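Local structure of putative fructosamine-3-kinase (Thermobifida fusca YX, 3F7W) at residues D66-S71 against P212-G217; F105-A110 against R238-E243; A111-G116 against A189-D194. The protein probably acts as a kinase of the fructosamine kinase family, which phosphorylates sugar adducts of amines, although its own substrate is not established. All blocks are in the same frame, centred on the assembly; numbering follows the deposited sequence. Where two conformers were deposited one is given.

How the contacts relate
Starting from the N terminus, the chain lays down three strands of its antiparallel sheet and reaches helix 57-68 before the sheet is complete; the end of that helix is the first half of contact 1, which closes at 212-217, in the connection between strand 206-209 and helix 219-229. Before it closes, helix 99-114 opens contact 2 with 105-110, closing only at 238-243, so contacts 1 and 2 cross. Contact 3 nests inside both: the end of the same helix meets 189-194. The Tyr241 hydroxyl of contact 2 also reaches His113 of contact 3. Helix 99-114 thus packs on helix 234-244 and on 189-194, and 189-194 is bonded to the 212-217 loop that packs on helix 57-68.

Contact 1. Residues D66-S71 against P212-G217; sequences DWLGRS and PAAHGG
Trp67 and Leu68, on the last turn of helix 57-68, lean against the chain that runs from Pro212 to Gly216. In this protein-kinase-like fold the helix probably corresponds to helix C, and the loop follows directly on the position that probably matches the aspartate of the kinase DFG motif, so the contact joins two elements that probably border the nucleotide site.

The apolar part belongs to Leu68. Its CG stands anti to the backbone N (chi1 -161°), and methyl CD2 is the branch that reaches across. Leu68 CD2 lies 4.0 Å from Pro212 CB and 4.1 Å from Ala214 CB, so one methyl serves two loop residues. The Leu68 and Pro212 side chains cross obliquely. Pro212 also touches Glu61 and Leu65, earlier on the same helix.

The aromatic part is made by the six-membered ring of Trp67, which meets backbone more than side chain. Trp67 CH2 sits 3.5 Å from His215 C, and the same atom is 3.5 Å from Gly216 N; the peptide between these residues approaches the ring obliquely. His215 O, in contrast, lies in the ring plane at the edge, 3.6 Å from Trp67 CZ3. Ala214 CB is also near that plane, 4.3 Å from Trp67 CE3. Elsewhere the indole meets Trp124 edge-to-face.

Polar bonds hold the loop in shape rather than linking it to the helix. Ala213, His215 and Gly217 bond by their backbones to His192, Ile191 and Ala189, and Gly216 to Gly121. The His215 side chain leaves the backbone on the side away from Trp67 and folds back on its own segment: His215 ND1 donates to Ala213 O at 2.8 Å, with the carbonyl oxygen only 7° out of the imidazole plane, which fixes the turn of the ring.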
loop_
_atom_site.group_PDB
_atom_site.type_symbol
_atom_site.label_atom_id
_atom_site.label_comp_id
_atom_site.label_asym_id
_atom_site.label_seq_id
_atom_site.Cartn_x
_atom_site.Cartn_y
_atom_site.Cartn_z
ATOM N N ASP A 66 11.956 -4.131 0.430
ATOM C CA ASP A 66 12.932 -5.020 1.053
ATOM C C ASP A 66 12.389 -5.593 2.340
ATOM O O ASP A 66 12.542 -6.771 2.639
ATOM C CB ASP A 66 14.253 -4.279 1.293
ATOM C CG ASP A 66 15.273 -5.111 2.059
ATOM O OD1 ASP A 66 15.796 -6.070 1.495
ATOM O OD2 ASP A 66 15.550 -4.774 3.215
ATOM N N TRP A 67 11.770 -4.735 3.126
ATOM C CA TRP A 67 11.272 -5.109 4.428
ATOM C C TRP A 67 10.046 -6.007 4.332
ATOM O O TRP A 67 9.906 -6.995 5.060
ATOM C CB TRP A 67 10.984 -3.824 5.198
ATOM C CG TRP A 67 10.470 -3.993 6.615
ATOM C CD1 TRP A 67 11.201 -4.306 7.730
ATOM C CD2 TRP A 67 9.132 -3.742 7.071
ATOM N NE1 TRP A 67 10.382 -4.326 8.846
ATOM C CE2 TRP A 67 9.115 -3.963 8.471
ATOM C CE3 TRP A 67 7.950 -3.349 6.433
ATOM C CZ2 TRP A 67 7.955 -3.797 9.241
ATOM C CZ3 TRP A 67 6.805 -3.204 7.188
ATOM C CH2 TRP A 67 6.816 -3.404 8.576
ATOM N N LEU A 68 9.142 -5.689 3.430
ATOM C CA LEU A 68 7.930 -6.448 3.270
ATOM C C LEU A 68 8.162 -7.804 2.624
ATOM O O LEU A 68 7.372 -8.751 2.829
ATOM C CB LEU A 68 6.966 -5.573 2.438
ATOM C CG LEU A 68 5.498 -5.811 2.408
ATOM C CD1 LEU A 68 4.884 -5.575 3.828
ATOM C CD2 LEU A 68 4.932 -4.866 1.306
ATOM N N GLY A 69 9.287 -7.951 1.923
ATOM C CA GLY A 69 9.525 -9.098 1.067
ATOM C C GLY A 69 10.129 -10.317 1.754
ATOM O O GLY A 69 10.398 -11.294 1.100
ATOM N N ARG A 70 10.358 -10.226 3.062
ATOM C CA ARG A 70 11.022 -11.288 3.813
ATOM C C ARG A 70 9.964 -12.178 4.493
ATOM O O ARG A 70 9.844 -12.258 5.731
ATOM C CB ARG A 70 12.032 -10.690 4.799
ATOM C CG ARG A 70 13.047 -9.753 4.114
ATOM C CD ARG A 70 14.044 -9.169 5.089
ATOM N NE ARG A 70 14.200 -7.724 4.924
ATOM C CZ ARG A 70 14.830 -6.925 5.792
ATOM N NH1 ARG A 70 15.404 -7.422 6.889
ATOM N NH2 ARG A 70 14.878 -5.613 5.572
ATOM N N SER A 71 9.134 -12.785 3.661
ATOM C CA SER A 71 8.323 -13.923 4.107
ATOM C C SER A 71 8.272 -15.058 3.109
ATOM O O SER A 71 8.580 -14.887 1.923
ATOM C CB SER A 71 6.915 -13.448 4.436
ATOM O OG SER A 71 6.296 -12.898 3.285
ATOM N N PRO A 212 3.907 -0.507 -2.809
ATOM C CA PRO A 212 3.590 -0.488 -1.388
ATOM C C PRO A 212 3.809 0.861 -0.722
ATOM O O PRO A 212 4.633 1.681 -1.173
ATOM C CB PRO A 212 4.615 -1.476 -0.788
ATOM C CG PRO A 212 5.802 -1.318 -1.653
ATOM C CD PRO A 212 5.178 -1.220 -3.057
ATOM N N ALA A 213 3.072 1.086 0.370
ATOM C CA ALA A 213 3.326 2.180 1.314
ATOM C C ALA A 213 3.562 1.455 2.666
ATOM O O ALA A 213 2.789 1.546 3.626
ATOM C CB ALA A 213 2.136 3.161 1.368
ATOM N N ALA A 214 4.641 0.672 2.704
ATOM C CA ALA A 214 4.796 -0.390 3.680
ATOM C C ALA A 214 5.113 0.163 5.071
ATOM O O ALA A 214 5.884 1.114 5.227
ATOM C CB ALA A 214 5.875 -1.421 3.236
ATOM N N HIS A 215 4.504 -0.454 6.084
ATOM C CA HIS A 215 4.803 -0.101 7.459
ATOM C C HIS A 215 4.230 -1.121 8.408
ATOM O O HIS A 215 3.499 -2.034 7.982
ATOM C CB HIS A 215 4.259 1.310 7.796
ATOM C CG HIS A 215 2.773 1.479 7.604
ATOM N ND1 HIS A 215 2.214 1.672 6.362
ATOM C CD2 HIS A 215 1.741 1.508 8.483
ATOM C CE1 HIS A 215 0.908 1.833 6.477
ATOM N NE2 HIS A 215 0.588 1.753 7.754
ATOM N N GLY A 216 4.580 -0.966 9.687
ATOM C CA GLY A 216 3.923 -1.690 10.769
ATOM C C GLY A 216 2.542 -1.113 10.966
ATOM O O GLY A 216 2.399 0.071 11.271
ATOM N N GLY A 217 1.528 -1.947 10.772
ATOM C CA GLY A 217 0.128 -1.491 10.753
ATOM C C GLY A 217 -0.756 -2.610 11.243
ATOM O O GLY A 217 -0.265 -3.703 11.568
#

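Contact 2. Residues F105-A110 against R238-E243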
loop_
_atom_site.group_PDB
_atom_site.type_symbol
_atom_site.label_atom_id
_atom_site.label_comp_id
_atom_site.label_asym_id
_atom_site.label_seq_id
_atom_site.Cartn_x
_atom_site.Cartn_y
_atom_site.Cartn_z
ATOM N N PHE A 105 -2.853 -16.817 -2.802
ATOM C CA PHE A 105 -2.562 -15.425 -2.435
ATOM C C PHE A 105 -2.953 -15.139 -0.987
ATOM O O PHE A 105 -2.252 -14.431 -0.283
ATOM C CB PHE A 105 -3.259 -14.489 -3.402
ATOM C CG PHE A 105 -2.998 -13.037 -3.148
ATOM C CD1 PHE A 105 -1.704 -12.569 -2.912
ATOM C CD2 PHE A 105 -4.056 -12.128 -3.101
ATOM C CE1 PHE A 105 -1.481 -11.198 -2.691
ATOM C CE2 PHE A 105 -3.830 -10.799 -2.884
ATOM C CZ PHE A 105 -2.530 -10.333 -2.657
ATOM N N GLY A 106 -4.066 -15.727 -0.529
ATOM C CA GLY A 106 -4.470 -15.630 0.877
ATOM C C GLY A 106 -3.367 -16.090 1.817
ATOM O O GLY A 106 -3.041 -15.425 2.787
ATOM N N HIS A 107 -2.784 -17.233 1.519
ATOM C CA HIS A 107 -1.659 -17.741 2.307
ATOM C C HIS A 107 -0.427 -16.822 2.255
ATOM O O HIS A 107 0.251 -16.618 3.264
ATOM C CB HIS A 107 -1.272 -19.133 1.816
ATOM C CG HIS A 107 -2.303 -20.192 2.092
ATOM N ND1 HIS A 107 -2.274 -21.426 1.470
ATOM C CD2 HIS A 107 -3.358 -20.227 2.944
ATOM C CE1 HIS A 107 -3.275 -22.165 1.923
ATOM N NE2 HIS A 107 -3.953 -21.461 2.812
ATOM N N GLN A 108 -0.106 -16.326 1.063
ATOM C CA GLN A 108 1.000 -15.413 0.863
ATOM C C GLN A 108 0.865 -14.177 1.734
ATOM O O GLN A 108 1.835 -13.739 2.364
ATOM C CB GLN A 108 1.107 -14.972 -0.603
ATOM C CG GLN A 108 1.500 -16.039 -1.625
ATOM C CD GLN A 108 1.552 -15.478 -3.019
ATOM O OE1 GLN A 108 0.499 -15.272 -3.679
ATOM N NE2 GLN A 108 2.771 -15.123 -3.464
ATOM N N LEU A 109 -0.321 -13.588 1.732
ATOM C CA LEU A 109 -0.569 -12.387 2.532
ATOM C C LEU A 109 -0.479 -12.633 4.032
ATOM O O LEU A 109 0.025 -11.792 4.771
ATOM C CB LEU A 109 -1.964 -11.807 2.213
ATOM C CG LEU A 109 -2.199 -10.961 0.963
ATOM C CD1 LEU A 109 -3.714 -10.557 0.946
ATOM C CD2 LEU A 109 -1.288 -9.732 0.910
ATOM N N ALA A 110 -1.026 -13.756 4.499
ATOM C CA ALA A 110 -0.920 -14.125 5.896
ATOM C C ALA A 110 0.551 -14.213 6.340
ATOM O O ALA A 110 0.903 -13.706 7.392
ATOM C CB ALA A 110 -1.671 -15.478 6.176
ATOM N N ARG A 238 -9.706 -14.188 1.443
ATOM C CA ARG A 238 -9.923 -14.010 2.889
ATOM C C ARG A 238 -10.104 -15.326 3.615
ATOM O O ARG A 238 -9.596 -15.482 4.709
ATOM C CB ARG A 238 -11.133 -13.094 3.174
ATOM C CG ARG A 238 -10.846 -11.644 2.860
ATOM C CD ARG A 238 -11.878 -10.693 3.466
ATOM N NE ARG A 238 -13.213 -10.945 2.919
ATOM C CZ ARG A 238 -14.159 -10.021 2.780
ATOM N NH1 ARG A 238 -13.969 -8.754 3.144
ATOM N NH2 ARG A 238 -15.313 -10.377 2.278
ATOM N N ASP A 239 -10.837 -16.270 3.024
ATOM C CA ASP A 239 -10.998 -17.591 3.616
ATOM C C ASP A 239 -9.669 -18.324 3.784
ATOM O O ASP A 239 -9.396 -18.890 4.842
ATOM C CB ASP A 239 -11.950 -18.469 2.773
ATOM C CG ASP A 239 -13.406 -18.044 2.875
ATOM O OD1 ASP A 239 -13.738 -17.174 3.700
ATOM O OD2 ASP A 239 -14.221 -18.585 2.099
ATOM N N ALA A 240 -8.855 -18.327 2.731
ATOM C CA ALA A 240 -7.516 -18.943 2.780
ATOM C C ALA A 240 -6.626 -18.211 3.800
ATOM O O ALA A 240 -5.980 -18.846 4.619
ATOM C CB ALA A 240 -6.884 -18.978 1.397
ATOM N N TYR A 241 -6.656 -16.882 3.806
ATOM C CA TYR A 241 -5.963 -16.093 4.849
ATOM C C TYR A 241 -6.349 -16.510 6.268
ATOM O O TYR A 241 -5.491 -16.775 7.135
ATOM C CB TYR A 241 -6.292 -14.617 4.624
ATOM C CG TYR A 241 -5.573 -13.671 5.536
ATOM C CD1 TYR A 241 -6.040 -13.431 6.841
ATOM C CD2 TYR A 241 -4.432 -13.007 5.107
ATOM C CE1 TYR A 241 -5.376 -12.552 7.696
ATOM C CE2 TYR A 241 -3.751 -12.113 5.967
ATOM C CZ TYR A 241 -4.251 -11.893 7.252
ATOM O OH TYR A 241 -3.614 -11.022 8.105
ATOM N N ASN A 242 -7.647 -16.572 6.497
ATOM C CA ASN A 242 -8.212 -16.945 7.801
ATOM C C ASN A 242 -7.922 -18.394 8.212
ATOM O O ASN A 242 -7.957 -18.715 9.392
ATOM C CB ASN A 242 -9.723 -16.623 7.839
ATOM C CG ASN A 242 -10.013 -15.138 8.118
ATOM O OD1 ASN A 242 -9.309 -14.493 8.895
ATOM N ND2 ASN A 242 -11.059 -14.601 7.491
ATOM N N GLU A 243 -7.593 -19.265 7.262
ATOM C CA GLU A 243 -7.219 -20.638 7.602
ATOM C C GLU A 243 -5.938 -20.642 8.385
ATOM O O GLU A 243 -5.791 -21.426 9.310
ATOM C CB GLU A 243 -6.952 -21.482 6.369
ATOM C CG GLU A 243 -8.162 -21.967 5.635
ATOM C CD GLU A 243 -7.807 -22.576 4.280
ATOM O OE1 GLU A 243 -6.591 -22.665 3.900
ATOM O OE2 GLU A 243 -8.767 -22.960 3.596
#
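Gly106 packs against Ala240 and Tyr241 where two helices, 105-110 and 238-243, cross at -47° with their axes 7.2 Å apart in the C-terminal lobe of the kinase-like fold. Gly106 CA comes within 4.3 Å of Tyr241 CA, and a side chain at Gly106 would run into Ala240 CB and Tyr241 N, so glycine makes this approach possible.

Tyr241 CG stands anti to the backbone N (chi1 -175°), which puts the ring against Leu109 and Ala110 of the first helix. Ala110 CB sits over one face, 4.2 Å from the centroid of the Tyr241 ring, a CH-pi contact. Leu109 CB instead meets the rim in the ring plane, 4.0 Å from Tyr241 CD2. The hydroxyl carries on past both, to His113 ND1 and to Arg219 NH1.

The polar pair lies at the margin of the interface. His107 leaves its helix pointing away, but its imidazole reaches back to the second helix and touches Ala240 CB. Glu243, extended beyond CG, brings its carboxylate to the ring obliquely, the two planes 48° apart. His107 NE2 donates at 3.1 Å to Glu243 OE1, which lies in the imidazole plane and is met nearly along its C-O axis. An alanine at His107 would probably leave the carboxylate of Glu243 without this N-H and free to turn, with a gap beside Ala240 CB. The imidazole edge also brings His107 CD2 to 3.4 Å from Ala240 O.

Contact 3. Residues A111-G116 against A189-D194; sequences AMHLAG and ARIHGD
His113 and Arg190 bring the end of helix 99-114 against strand 189-191, their CA atoms 4.6 Å apart, and a little further on Gly116 comes just as near to Ala189. The join is a backbone bond: Arg190 N donates to His113 O at 3.2 Å, in the carbonyl plane and on a lone pair. The same oxygen takes Gly116 N, so it serves both the turn that leaves the helix and the strand. Gly116 makes that turn with positive phi.

Arg190 spans the turn with its side chain. The chain is extended from CG to NE, and Arg190 NE donates to Gly116 O at 2.7 Å, the oxygen close to the guanidinium plane. Ala115 CB approaches the same group obliquely, 3.7 Å from Arg190 NE. Beyond it NH1 bonds to Trp67 O, and the Trp67 ring makes a cation-pi contact.

Arg190 O is buried without a hydrogen-bond donor; C-H groups of His113 and Met112 lie close to it. His113 CD2 comes to 3.3 Å from Arg190 O, with the oxygen at the edge of the imidazole and in its plane, and His113 CA makes a CA-H...O contact. Met112, present as selenomethionine, bends at its third torsion (chi3 86°), which puts CE 3.9 Å from Arg190 O and 4.0 Å from His192 N.

With His113 ND1 held by Tyr241, NE2 bonds to Asp222 OD2, and Asp222 also accepts from His192 N and Gly193 N, so a single carboxylate links helix 99-114 to the loop. Within that loop His192 ND1 accepts Asp194 N, while NE2 is bonded to Ile210 O. His192, Gly193 and Asp194 spell the HGD sequence that marks the catalytic loop of aminoglycoside-phosphotransferase-like kinases, consistent with this being the corresponding loop here.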
loop_
_atom_site.group_PDB
_atom_site.type_symbol
_atom_site.label_atom_id
_atom_site.label_comp_id
_atom_site.label_asym_id
_atom_site.label_seq_id
_atom_site.Cartn_x
_atom_site.Cartn_y
_atom_site.Cartn_z
ATOM N N ALA A 111 1.399 -14.869 5.553
ATOM C CA ALA A 111 2.813 -15.026 5.927
ATOM C C ALA A 111 3.525 -13.661 5.926
ATOM O O ALA A 111 4.355 -13.381 6.783
ATOM C CB ALA A 111 3.517 -15.997 4.982
HETATM N N MSE A 112 3.157 -12.826 4.958
HETATM C CA MSE A 112 3.696 -11.476 4.828
HETATM C C MSE A 112 3.364 -10.686 6.098
HETATM O O MSE A 112 4.269 -10.153 6.738
HETATM C CB MSE A 112 3.119 -10.733 3.610
HETATM C CG MSE A 112 3.634 -9.307 3.449
HETATM SE SE MSE A 112 2.857 -8.478 1.886
HETATM C CE MSE A 112 1.250 -7.870 2.819
ATOM N N HIS A 113 2.089 -10.636 6.460
ATOM C CA HIS A 113 1.661 -9.913 7.664
ATOM C C HIS A 113 2.326 -10.431 8.950
ATOM O O HIS A 113 2.782 -9.647 9.792
ATOM C CB HIS A 113 0.158 -10.009 7.836
ATOM C CG HIS A 113 -0.622 -9.186 6.860
ATOM N ND1 HIS A 113 -1.968 -9.368 6.653
ATOM C CD2 HIS A 113 -0.251 -8.156 6.060
ATOM C CE1 HIS A 113 -2.400 -8.476 5.783
ATOM N NE2 HIS A 113 -1.369 -7.753 5.374
ATOM N N LEU A 114 2.376 -11.748 9.090
ATOM C CA LEU A 114 2.857 -12.381 10.326
ATOM C C LEU A 114 4.380 -12.394 10.495
ATOM O O LEU A 114 4.882 -12.800 11.546
ATOM C CB LEU A 114 2.243 -13.779 10.470
ATOM C CG LEU A 114 0.892 -13.801 11.230
ATOM C CD1 LEU A 114 -0.130 -12.766 10.726
ATOM C CD2 LEU A 114 0.292 -15.173 11.153
ATOM N N ALA A 115 5.117 -11.957 9.486
ATOM C CA ALA A 115 6.531 -11.619 9.676
ATOM C C ALA A 115 6.653 -10.624 10.840
ATOM O O ALA A 115 7.617 -10.636 11.567
ATOM C CB ALA A 115 7.108 -11.053 8.384
ATOM N N GLY A 116 5.633 -9.782 11.019
ATOM C CA GLY A 116 5.518 -8.949 12.199
ATOM C C GLY A 116 6.440 -7.745 12.216
ATOM O O GLY A 116 7.376 -7.640 11.439
ATOM N N ALA A 189 1.497 -5.792 12.261
ATOM C CA ALA A 189 1.779 -6.610 11.097
ATOM C C ALA A 189 2.665 -5.843 10.104
ATOM O O ALA A 189 2.699 -4.614 10.118
ATOM C CB ALA A 189 0.469 -6.999 10.429
ATOM N N ARG A 190 3.385 -6.577 9.257
ATOM C CA ARG A 190 4.057 -5.975 8.112
ATOM C C ARG A 190 3.030 -5.826 7.001
ATOM O O ARG A 190 2.732 -6.784 6.289
ATOM C CB ARG A 190 5.234 -6.821 7.610
ATOM C CG ARG A 190 6.322 -6.977 8.596
ATOM C CD ARG A 190 7.649 -7.323 7.959
ATOM N NE ARG A 190 8.525 -7.660 9.036
ATOM C CZ ARG A 190 9.836 -7.726 8.964
ATOM N NH1 ARG A 190 10.472 -7.535 7.811
ATOM N NH2 ARG A 190 10.503 -8.042 10.061
ATOM N N ILE A 191 2.488 -4.634 6.864
ATOM C CA ILE A 191 1.430 -4.400 5.882
ATOM C C ILE A 191 1.911 -3.671 4.650
ATOM O O ILE A 191 2.849 -2.843 4.706
ATOM C CB ILE A 191 0.162 -3.690 6.497
ATOM C CG1 ILE A 191 0.382 -2.206 6.822
ATOM C CG2 ILE A 191 -0.338 -4.514 7.712
ATOM C CD1 ILE A 191 -0.968 -1.404 7.079
ATOM N N HIS A 192 1.238 -3.970 3.543
ATOM C CA HIS A 192 1.486 -3.334 2.258
ATOM C C HIS A 192 1.164 -1.806 2.307
ATOM O O HIS A 192 1.933 -0.981 1.812
ATOM C CB HIS A 192 0.678 -4.067 1.183
ATOM C CG HIS A 192 0.803 -3.476 -0.180
ATOM N ND1 HIS A 192 0.072 -2.375 -0.572
ATOM C CD2 HIS A 192 1.542 -3.846 -1.254
ATOM C CE1 HIS A 192 0.377 -2.079 -1.826
ATOM N NE2 HIS A 192 1.267 -2.956 -2.262
ATOM N N GLY A 193 0.015 -1.456 2.868
ATOM C CA GLY A 193 -0.377 -0.069 3.108
ATOM C C GLY A 193 -1.201 0.608 2.026
ATOM O O GLY A 193 -1.736 1.685 2.260
ATOM N N ASP A 194 -1.279 0.008 0.843
ATOM C CA ASP A 194 -2.109 0.498 -0.261
ATOM C C ASP A 194 -2.622 -0.657 -1.124
ATOM O O ASP A 194 -2.515 -0.650 -2.378
ATOM C CB ASP A 194 -1.322 1.503 -1.102
ATOM C CG ASP A 194 -2.210 2.351 -2.007
ATOM O OD1 ASP A 194 -3.406 2.574 -1.693
ATOM O OD2 ASP A 194 -1.684 2.805 -3.041
#